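Local coordinates for paenibacillus xanthan lyase (Paenibacillus, PDB 6F2P), which probably catalyses the eliminative removal of the terminal mannose from the side chains of the polysaccharide xanthan, at residues Q121-W126 and G168-W173; A156-Q161 and S188-A193; W173-I178 and D196-L201. All blocks are in the same frame, centred on the assembly; numbering follows the deposited sequence.

Contact 1: Q121-W126 and G168-W173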
loop_
_atom_site.group_PDB
_atom_site.type_symbol
_atom_site.label_atom_id
_atom_site.label_comp_id
_atom_site.label_asym_id
_atom_site.label_seq_id
_atom_site.Cartn_x
_atom_site.Cartn_y
_atom_site.Cartn_z
ATOM N N GLN A 121 -36.263 18.916 9.887
ATOM C CA GLN A 121 -34.818 19.057 9.980
ATOM C C GLN A 121 -34.039 17.742 9.729
ATOM O O GLN A 121 -34.282 17.044 8.739
ATOM C CB GLN A 121 -34.435 19.698 11.318
ATOM C CG GLN A 121 -33.151 20.513 11.261
ATOM C CD GLN A 121 -32.200 20.177 12.385
ATOM O OE1 GLN A 121 -32.363 19.163 13.073
ATOM N NE2 GLN A 121 -31.199 21.031 12.585
ATOM N N ASN A 122 -33.114 17.415 10.631
ATOM C CA ASN A 122 -32.129 16.356 10.400
ATOM C C ASN A 122 -32.674 14.921 10.482
ATOM O O ASN A 122 -33.225 14.504 11.500
ATOM C CB ASN A 122 -30.934 16.544 11.338
ATOM C CG ASN A 122 -29.805 15.557 11.067
ATOM O OD1 ASN A 122 -29.796 14.851 10.058
ATOM N ND2 ASN A 122 -28.838 15.513 11.978
ATOM N N TRP A 123 -32.492 14.171 9.400
ATOM C CA TRP A 123 -33.090 12.849 9.253
ATOM C C TRP A 123 -32.564 11.842 10.273
ATOM O O TRP A 123 -33.290 10.963 10.739
ATOM C CB TRP A 123 -32.808 12.319 7.847
ATOM C CG TRP A 123 -31.359 11.946 7.642
ATOM C CD1 TRP A 123 -30.345 12.775 7.262
ATOM C CD2 TRP A 123 -30.768 10.650 7.829
ATOM N NE1 TRP A 123 -29.162 12.078 7.192
ATOM C CE2 TRP A 123 -29.393 10.773 7.537
ATOM C CE3 TRP A 123 -31.267 9.399 8.213
ATOM C CZ2 TRP A 123 -28.511 9.693 7.619
ATOM C CZ3 TRP A 123 -30.389 8.329 8.295
ATOM C CH2 TRP A 123 -29.026 8.484 7.998
ATOM N N TRP A 124 -31.292 11.981 10.617
ATOM C CA TRP A 124 -30.599 10.987 11.413
ATOM C C TRP A 124 -31.278 10.723 12.759
ATOM O O TRP A 124 -31.345 9.582 13.223
ATOM C CB TRP A 124 -29.144 11.414 11.611
ATOM C CG TRP A 124 -28.315 10.352 12.208
ATOM C CD1 TRP A 124 -27.629 9.382 11.542
ATOM C CD2 TRP A 124 -28.096 10.119 13.599
ATOM N NE1 TRP A 124 -26.990 8.561 12.433
ATOM C CE2 TRP A 124 -27.259 8.992 13.706
ATOM C CE3 TRP A 124 -28.524 10.756 14.767
ATOM C CZ2 TRP A 124 -26.837 8.487 14.931
ATOM C CZ3 TRP A 124 -28.102 10.250 15.990
ATOM C CH2 TRP A 124 -27.268 9.125 16.060
ATOM N N HIS A 125 -31.791 11.776 13.383
ATOM C CA HIS A 125 -32.404 11.630 14.701
ATOM C C HIS A 125 -33.748 10.895 14.644
ATOM O O HIS A 125 -34.133 10.206 15.593
ATOM C CB HIS A 125 -32.527 12.984 15.391
ATOM C CG HIS A 125 -31.209 13.662 15.602
ATOM N ND1 HIS A 125 -30.274 13.200 16.501
ATOM C CD2 HIS A 125 -30.660 14.750 15.013
ATOM C CE1 HIS A 125 -29.208 13.979 16.465
ATOM N NE2 HIS A 125 -29.414 14.926 15.567
ATOM N N TRP A 126 -34.438 11.008 13.513
ATOM C CA TRP A 126 -35.707 10.319 13.331
ATOM C C TRP A 126 -35.503 8.837 13.033
ATOM O O TRP A 126 -36.201 7.979 13.576
ATOM C CB TRP A 126 -36.523 10.989 12.221
ATOM C CG TRP A 126 -36.847 12.423 12.545
ATOM C CD1 TRP A 126 -36.218 13.536 12.070
ATOM C CD2 TRP A 126 -37.860 12.890 13.449
ATOM N NE1 TRP A 126 -36.783 14.666 12.609
ATOM C CE2 TRP A 126 -37.791 14.296 13.461
ATOM C CE3 TRP A 126 -38.822 12.255 14.242
ATOM C CZ2 TRP A 126 -38.649 15.077 14.231
ATOM C CZ3 TRP A 126 -39.676 13.037 15.010
ATOM C CH2 TRP A 126 -39.579 14.429 14.999
ATOM N N GLY A 168 -22.447 1.856 4.575
ATOM C CA GLY A 168 -21.559 1.969 5.718
ATOM C C GLY A 168 -22.234 1.945 7.077
ATOM O O GLY A 168 -23.105 1.116 7.330
ATOM N N ALA A 169 -21.844 2.873 7.947
ATOM C CA ALA A 169 -22.357 2.899 9.314
ATOM C C ALA A 169 -23.870 3.186 9.405
ATOM O O ALA A 169 -24.549 2.704 10.311
ATOM C CB ALA A 169 -21.562 3.877 10.158
ATOM N N ASN A 170 -24.409 3.958 8.472
ATOM C CA ASN A 170 -25.849 4.167 8.471
ATOM C C ASN A 170 -26.573 2.859 8.239
ATOM O O ASN A 170 -27.632 2.598 8.822
ATOM C CB ASN A 170 -26.262 5.164 7.393
ATOM C CG ASN A 170 -25.790 6.558 7.686
ATOM O OD1 ASN A 170 -25.590 6.939 8.849
ATOM N ND2 ASN A 170 -25.620 7.344 6.632
ATOM N N ARG A 171 -25.994 2.042 7.365
ATOM C CA ARG A 171 -26.604 0.779 7.013
ATOM C C ARG A 171 -26.586 -0.144 8.215
ATOM O O ARG A 171 -27.555 -0.860 8.475
ATOM C CB ARG A 171 -25.866 0.137 5.857
ATOM C CG ARG A 171 -26.447 -1.202 5.454
ATOM C CD ARG A 171 -25.801 -1.740 4.192
ATOM N NE ARG A 171 -26.542 -2.892 3.721
ATOM C CZ ARG A 171 -27.494 -2.838 2.797
ATOM N NH1 ARG A 171 -28.132 -3.947 2.444
ATOM N NH2 ARG A 171 -27.801 -1.680 2.223
ATOM N N LEU A 172 -25.479 -0.118 8.947
ATOM C CA LEU A 172 -25.353 -0.902 10.164
ATOM C C LEU A 172 -26.435 -0.497 11.153
ATOM O O LEU A 172 -27.156 -1.342 11.692
ATOM C CB LEU A 172 -23.980 -0.693 10.791
ATOM C CG LEU A 172 -23.811 -1.286 12.187
ATOM C CD1 LEU A 172 -24.085 -2.777 12.163
ATOM C CD2 LEU A 172 -22.410 -1.012 12.690
ATOM N N TRP A 173 -26.547 0.807 11.376
ATOM C CA TRP A 173 -27.509 1.332 12.329
ATOM C C TRP A 173 -28.934 1.056 11.897
ATOM O O TRP A 173 -29.794 0.791 12.735
ATOM C CB TRP A 173 -27.294 2.820 12.527
ATOM C CG TRP A 173 -25.970 3.099 13.107
ATOM C CD1 TRP A 173 -25.278 2.310 13.975
ATOM C CD2 TRP A 173 -25.146 4.237 12.849
ATOM N NE1 TRP A 173 -24.075 2.890 14.286
ATOM C CE2 TRP A 173 -23.968 4.077 13.607
ATOM C CE3 TRP A 173 -25.293 5.385 12.053
ATOM C CZ2 TRP A 173 -22.939 5.025 13.599
ATOM C CZ3 TRP A 173 -24.265 6.326 12.041
ATOM C CH2 TRP A 173 -23.105 6.137 12.810
#
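W123 meets N170 with the outer edge of its six-membered ring. W123 CH2 lies 3.8 Å from N170 CG, close to the plane of the indole. The amide is turned almost upright against that ring, with the planes 88° apart, so the edge faces the flat of the amide. N170 OD1 also reaches toward the next tryptophan, at 4.2 Å from W124 CD1.

W124 makes the second touch. Its ring edge is brought to the helix 168-184 side because CG is anti to the backbone N (chi1 -170°). W124 NE1 comes to 3.5 Å from W173 CZ3. The two indole planes are nearly perpendicular.

Further out, W124 CB sits over the middle of the W123 ring, 4.1 Å above it. I128, one turn along helix 123-141, touches W123, N170 and W173 and so packs among all three. The start of that helix is fixed by N122 as N-cap: N122 OD1 accepts from W124 N at 3.3 Å. S67 holds the segment before it, through its OG to N122 O and its backbone N to Q121 OE1.

W173 also touches E232 of helix 229-244, and a diol probably from the crystallisation liquor lies near it. The contact joins the N-terminal starts of two helices in the alpha-helical domain of polysaccharide lyase family 8. Its cluster of partly exposed tryptophans is consistent with the aromatic patch that lines the substrate cleft in relatives of this family.

Contact 2: A156-Q161 and S188-A193. With CA (calcium ion), chain F.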
loop_
_atom_site.group_PDB
_atom_site.type_symbol
_atom_site.label_atom_id
_atom_site.label_comp_id
_atom_site.label_asym_id
_atom_site.label_seq_id
_atom_site.Cartn_x
_atom_site.Cartn_y
_atom_site.Cartn_z
ATOM N N ALA A 156 -43.922 3.621 15.589
ATOM C CA ALA A 156 -43.184 4.830 15.283
ATOM C C ALA A 156 -41.847 4.484 14.633
ATOM O O ALA A 156 -41.456 5.091 13.635
ATOM C CB ALA A 156 -42.973 5.643 16.532
ATOM N N ILE A 157 -41.154 3.504 15.202
ATOM C CA ILE A 157 -39.870 3.072 14.668
ATOM C C ILE A 157 -40.000 2.473 13.266
ATOM O O ILE A 157 -39.233 2.837 12.378
ATOM C CB ILE A 157 -39.159 2.097 15.612
ATOM C CG1 ILE A 157 -38.919 2.778 16.961
ATOM C CG2 ILE A 157 -37.847 1.620 14.989
ATOM C CD1 ILE A 157 -38.114 1.955 17.925
ATOM N N TYR A 158 -40.970 1.582 13.055
ATOM C CA TYR A 158 -41.243 1.069 11.706
ATOM C C TYR A 158 -41.504 2.211 10.719
ATOM O O TYR A 158 -41.169 2.123 9.536
ATOM C CB TYR A 158 -42.472 0.164 11.688
ATOM C CG TYR A 158 -42.303 -1.263 12.177
ATOM C CD1 TYR A 158 -41.684 -1.546 13.385
ATOM C CD2 TYR A 158 -42.833 -2.322 11.449
ATOM C CE1 TYR A 158 -41.575 -2.845 13.839
ATOM C CE2 TYR A 158 -42.726 -3.623 11.893
ATOM C CZ TYR A 158 -42.097 -3.882 13.087
ATOM O OH TYR A 158 -41.995 -5.183 13.530
ATOM N N TYR A 159 -42.136 3.271 11.209
ATOM C CA TYR A 159 -42.463 4.415 10.369
ATOM C C TYR A 159 -41.213 5.161 9.918
ATOM O O TYR A 159 -41.007 5.369 8.722
ATOM C CB TYR A 159 -43.422 5.351 11.099
ATOM C CG TYR A 159 -43.558 6.707 10.461
ATOM C CD1 TYR A 159 -44.154 6.851 9.217
ATOM C CD2 TYR A 159 -43.098 7.846 11.106
ATOM C CE1 TYR A 159 -44.285 8.097 8.628
ATOM C CE2 TYR A 159 -43.226 9.098 10.530
ATOM C CZ TYR A 159 -43.818 9.219 9.288
ATOM O OH TYR A 159 -43.942 10.462 8.705
ATOM N N THR A 160 -40.374 5.557 10.869
ATOM C CA THR A 160 -39.153 6.280 10.533
ATOM C C THR A 160 -38.059 5.381 9.952
ATOM O O THR A 160 -37.258 5.833 9.138
ATOM C CB THR A 160 -38.586 7.042 11.740
ATOM O OG1 THR A 160 -38.145 6.111 12.734
ATOM C CG2 THR A 160 -39.637 7.958 12.335
ATOM N N GLN A 161 -38.024 4.113 10.358
ATOM C CA GLN A 161 -36.960 3.208 9.917
ATOM C C GLN A 161 -37.529 1.911 9.356
ATOM O O GLN A 161 -37.563 0.883 10.047
ATOM C CB GLN A 161 -36.001 2.908 11.073
ATOM C CG GLN A 161 -34.766 2.113 10.687
ATOM C CD GLN A 161 -34.018 2.771 9.567
ATOM O OE1 GLN A 161 -34.122 2.355 8.417
ATOM N NE2 GLN A 161 -33.273 3.821 9.885
ATOM N N SER A 188 -40.689 -11.782 13.256
ATOM C CA SER A 188 -39.596 -12.556 12.643
ATOM C C SER A 188 -39.083 -11.971 11.328
ATOM O O SER A 188 -37.875 -11.859 11.123
ATOM C CB SER A 188 -40.008 -14.015 12.424
ATOM O OG SER A 188 -41.169 -14.102 11.617
ATOM N N ALA A 189 -40.000 -11.588 10.447
ATOM C CA ALA A 189 -39.618 -10.998 9.169
ATOM C C ALA A 189 -38.746 -9.756 9.367
ATOM O O ALA A 189 -37.756 -9.551 8.655
ATOM C CB ALA A 189 -40.853 -10.660 8.354
ATOM N N ARG A 190 -39.114 -8.945 10.351
ATOM C CA ARG A 190 -38.411 -7.704 10.634
ATOM C C ARG A 190 -37.015 -7.997 11.186
ATOM O O ARG A 190 -36.044 -7.342 10.797
ATOM C CB ARG A 190 -39.240 -6.833 11.593
ATOM C CG ARG A 190 -38.564 -5.580 12.101
ATOM C CD ARG A 190 -38.974 -4.335 11.347
ATOM N NE ARG A 190 -38.561 -3.138 12.079
ATOM C CZ ARG A 190 -38.446 -1.925 11.546
ATOM N NH1 ARG A 190 -38.709 -1.728 10.259
ATOM N NH2 ARG A 190 -38.062 -0.907 12.308
ATOM N N VAL A 191 -36.904 -8.991 12.067
ATOM C CA VAL A 191 -35.592 -9.387 12.581
ATOM C C VAL A 191 -34.701 -9.927 11.461
ATOM O O VAL A 191 -33.495 -9.652 11.405
ATOM C CB VAL A 191 -35.694 -10.467 13.664
ATOM C CG1 VAL A 191 -34.325 -10.746 14.259
ATOM C CG2 VAL A 191 -36.663 -10.043 14.752
ATOM N N ALA A 192 -35.296 -10.698 10.563
ATOM C CA ALA A 192 -34.524 -11.289 9.485
ATOM C C ALA A 192 -33.996 -10.187 8.575
ATOM O O ALA A 192 -32.861 -10.261 8.086
ATOM C CB ALA A 192 -35.360 -12.292 8.708
ATOM N N ALA A 193 -34.812 -9.154 8.367
ATOM C CA ALA A 193 -34.391 -8.031 7.537
ATOM C C ALA A 193 -33.236 -7.331 8.231
ATOM O O ALA A 193 -32.307 -6.848 7.583
ATOM C CB ALA A 193 -35.544 -7.064 7.279
HETATM CA CA CA F . -33.904 3.003 6.275
HETATM O O HOH W 1 -35.393 4.912 6.695
HETATM O O HOH W 2 -32.405 4.903 7.081
HETATM O O HOH W 3 -35.956 2.630 4.967
HETATM O O HOH W 4 -33.766 4.305 4.366
#
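R190 lays its guanidinium flat on one face of the Y158 ring. The centres are 4.0 Å apart and the planes only 16° off parallel. This is a stacked cation-pi pair. R190 NE sits toward the rim, 3.5 Å from Y158 CE1. The aliphatic part of the arginine continues over the same face: R190 CD makes a CH-pi contact, 3.6 Å from Y158 CZ. The arginine thus runs back over the ring, from its CZ near Y158 CD1 to its CG near the tyrosine hydroxyl. A bend at chi2 (99°) turns the end of R190 along the ring.

The guanidinium edge does a different job. R190 NH1 and NH2 both donate to Q161 O, each nitrogen 2.9 Å from that oxygen. The carbonyl lies near the guanidinium plane and is gripped end-on. NH1 uses a lone pair in the carbonyl plane, while NH2 comes nearly along the C=O axis. I157 CG2 packs near the guanidinium plane beyond NH2, 3.7 Å from R190 NH2. NH2 also bonds to S181 OG.

Outside partners fix the rest. Y158 OH bonds to D187 and N185, at the turn just before helix 188-197. Q161 is the first residue to leave helical geometry after helix 147-160. Its side chain turns to the metal, with Q161 OE1 2.2 Å from the calcium ion. Q161 NE2 donates to Q127 O and to a calcium-bound water. Another such water donates to T160 O.

R190 is therefore a second-shell residue of the calcium site. It holds the backbone of a metal ligand rather than the metal itself. Its buried charge is probably eased by the tyrosine face on one side of the plane and by the carbonyl oxygen that accepts from both NH1 and NH2.

Contact 3: W173-I178 and D196-L201. With CA (calcium ion), chain F.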
loop_
_atom_site.group_PDB
_atom_site.type_symbol
_atom_site.label_atom_id
_atom_site.label_comp_id
_atom_site.label_asym_id
_atom_site.label_seq_id
_atom_site.Cartn_x
_atom_site.Cartn_y
_atom_site.Cartn_z
ATOM N N TRP A 173 -26.547 0.807 11.376
ATOM C CA TRP A 173 -27.509 1.332 12.329
ATOM C C TRP A 173 -28.934 1.056 11.897
ATOM O O TRP A 173 -29.794 0.791 12.735
ATOM C CB TRP A 173 -27.294 2.820 12.527
ATOM C CG TRP A 173 -25.970 3.099 13.107
ATOM C CD1 TRP A 173 -25.278 2.310 13.975
ATOM C CD2 TRP A 173 -25.146 4.237 12.849
ATOM N NE1 TRP A 173 -24.075 2.890 14.286
ATOM C CE2 TRP A 173 -23.968 4.077 13.607
ATOM C CE3 TRP A 173 -25.293 5.385 12.053
ATOM C CZ2 TRP A 173 -22.939 5.025 13.599
ATOM C CZ3 TRP A 173 -24.265 6.326 12.041
ATOM C CH2 TRP A 173 -23.105 6.137 12.810
ATOM N N GLU A 174 -29.184 1.137 10.596
ATOM C CA GLU A 174 -30.468 0.712 10.056
ATOM C C GLU A 174 -30.734 -0.703 10.539
ATOM O O GLU A 174 -31.810 -1.007 11.066
ATOM C CB GLU A 174 -30.448 0.727 8.527
ATOM C CG GLU A 174 -30.670 2.075 7.881
ATOM C CD GLU A 174 -30.604 1.994 6.365
ATOM O OE1 GLU A 174 -29.604 1.469 5.837
ATOM O OE2 GLU A 174 -31.553 2.442 5.695
ATOM N N SER A 175 -29.721 -1.551 10.380
ATOM C CA SER A 175 -29.849 -2.973 10.659
ATOM C C SER A 175 -30.072 -3.230 12.130
ATOM O O SER A 175 -30.944 -4.015 12.474
ATOM C CB SER A 175 -28.623 -3.753 10.157
ATOM O OG SER A 175 -28.382 -3.487 8.788
ATOM N N GLN A 176 -29.285 -2.590 12.997
ATOM C CA GLN A 176 -29.506 -2.703 14.444
ATOM C C GLN A 176 -30.918 -2.271 14.846
ATOM O O GLN A 176 -31.597 -2.973 15.580
ATOM C CB GLN A 176 -28.481 -1.885 15.241
ATOM C CG GLN A 176 -27.070 -2.455 15.227
ATOM C CD GLN A 176 -26.052 -1.544 15.901
ATOM O OE1 GLN A 176 -25.330 -1.965 16.808
ATOM N NE2 GLN A 176 -25.983 -0.290 15.453
ATOM N N VAL A 177 -31.345 -1.112 14.353
ATOM C CA VAL A 177 -32.630 -0.548 14.705
ATOM C C VAL A 177 -33.730 -1.486 14.269
ATOM O O VAL A 177 -34.662 -1.787 15.027
ATOM C CB VAL A 177 -32.834 0.825 14.044
ATOM C CG1 VAL A 177 -34.294 1.178 14.010
ATOM C CG2 VAL A 177 -32.057 1.893 14.810
ATOM N N ILE A 178 -33.599 -1.970 13.044
ATOM C CA ILE A 178 -34.589 -2.875 12.481
ATOM C C ILE A 178 -34.616 -4.210 13.219
ATOM O O ILE A 178 -35.682 -4.722 13.551
ATOM C CB ILE A 178 -34.368 -3.054 10.978
ATOM C CG1 ILE A 178 -34.890 -1.816 10.257
ATOM C CG2 ILE A 178 -35.058 -4.297 10.475
ATOM C CD1 ILE A 178 -34.542 -1.761 8.808
ATOM N N ASP A 196 -30.124 -9.435 7.730
ATOM C CA ASP A 196 -29.642 -9.402 6.355
ATOM C C ASP A 196 -28.967 -8.080 6.006
ATOM O O ASP A 196 -28.158 -8.014 5.075
ATOM C CB ASP A 196 -30.775 -9.690 5.362
ATOM C CG ASP A 196 -31.308 -11.116 5.467
ATOM O OD1 ASP A 196 -30.548 -12.023 5.871
ATOM O OD2 ASP A 196 -32.499 -11.325 5.147
ATOM N N GLY A 197 -29.289 -7.030 6.752
ATOM C CA GLY A 197 -28.802 -5.704 6.426
ATOM C C GLY A 197 -27.292 -5.561 6.494
ATOM O O GLY A 197 -26.709 -4.762 5.751
ATOM N N ILE A 198 -26.644 -6.327 7.366
ATOM C CA ILE A 198 -25.199 -6.187 7.525
ATOM C C ILE A 198 -24.335 -6.953 6.504
ATOM O O ILE A 198 -23.127 -6.710 6.416
ATOM C CB ILE A 198 -24.737 -6.572 8.940
ATOM C CG1 ILE A 198 -24.932 -8.066 9.183
ATOM C CG2 ILE A 198 -25.455 -5.730 9.986
ATOM C CD1 ILE A 198 -24.193 -8.571 10.406
ATOM N N SER A 199 -24.931 -7.869 5.740
ATOM C CA SER A 199 -24.145 -8.684 4.804
ATOM C C SER A 199 -23.320 -7.834 3.836
ATOM O O SER A 199 -22.132 -8.084 3.636
ATOM C CB SER A 199 -25.025 -9.675 4.035
ATOM O OG SER A 199 -25.566 -10.655 4.907
ATOM N N ALA A 200 -23.939 -6.806 3.271
ATOM C CA ALA A 200 -23.243 -5.933 2.335
ATOM C C ALA A 200 -22.027 -5.234 2.946
ATOM O O ALA A 200 -21.198 -4.711 2.215
ATOM C CB ALA A 200 -24.203 -4.916 1.744
ATOM N N LEU A 201 -21.919 -5.234 4.274
ATOM C CA LEU A 201 -20.788 -4.607 4.971
ATOM C C LEU A 201 -19.625 -5.563 5.203
ATOM O O LEU A 201 -18.548 -5.153 5.638
ATOM C CB LEU A 201 -21.229 -4.094 6.346
ATOM C CG LEU A 201 -22.291 -3.010 6.435
ATOM C CD1 LEU A 201 -22.646 -2.782 7.890
ATOM C CD2 LEU A 201 -21.798 -1.733 5.793
HETATM CA CA CA F . -33.904 3.003 6.275
HETATM O O HOH W 3 -35.956 2.630 4.967
HETATM O O HOH W 2 -32.405 4.903 7.081
HETATM O O HOH W 1 -35.393 4.912 6.695
HETATM O O HOH W 4 -33.766 4.305 4.366
#
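The backbones of the two segments run in roughly opposite directions and come very close, with S175 CA 5.1 Å from G197 CA. The closest approach is between a serine and a glycine. S175 points its CB toward the other segment, and its hydroxyl lies against the G197 main chain, S175 OG being 3.3 Å from G197 CA. G197 has no side chain, which leaves room for the hydroxyl to come this near.

The hydroxyl is turned back to its own helix. OG is anti to the carbonyl carbon (chi1 -54°), beside the backbone N, which lets it bond to R171 O one turn earlier. So the polar atom is satisfied within helix 168-184, and it meets G197 by van der Waals contact alone. I198 adds an apolar touch, with I198 CG2 3.7 Å from S175 CB.

Helices 168-184 and 188-197 are consecutive and joined by a short turn. They are neighbours in the N-terminal alpha-helical domain, which in family 8 lyases is an alpha/alpha toroid. Beyond the serine-glycine meeting, residues 198-201 carry on with helical angles but without the regular bonds. R171 NE bonds to G197 O, a second tie beside the serine. I198 continues onto L240 of helix 229-244 and onto L172.

E174, next to S175, serves the calcium ion instead. E174 OE2 binds the metal at 2.5 Å, alongside Q161 OE1, S163 O and four waters. The chain beyond CG is extended, which carries the carboxylate out to the ion. Backbone N-H groups of T165 and M166 bond to OE2 and OE1 respectively and hold the carboxylate in place.

How the contacts relate
From the N terminus, helices 123-141, 147-160, 168-184 and 188-197 follow in order. Contact 1 joins the starts of the first and third, closing a loop that holds the second. Contact 2 opens inside that loop, at the end of 147-160, and closes on 188-197, so contacts 1 and 2 cross. Contact 3 begins at W173, the last residue of contact 1, and joins the third and fourth helices; it crosses contact 2 but follows contact 1 in series. W126 O meets T160 OG1, tying contact 1 to contact 2. The calcium ion links contacts 2 and 3 through Q161 and E174. All three lie in the N-terminal helical domain.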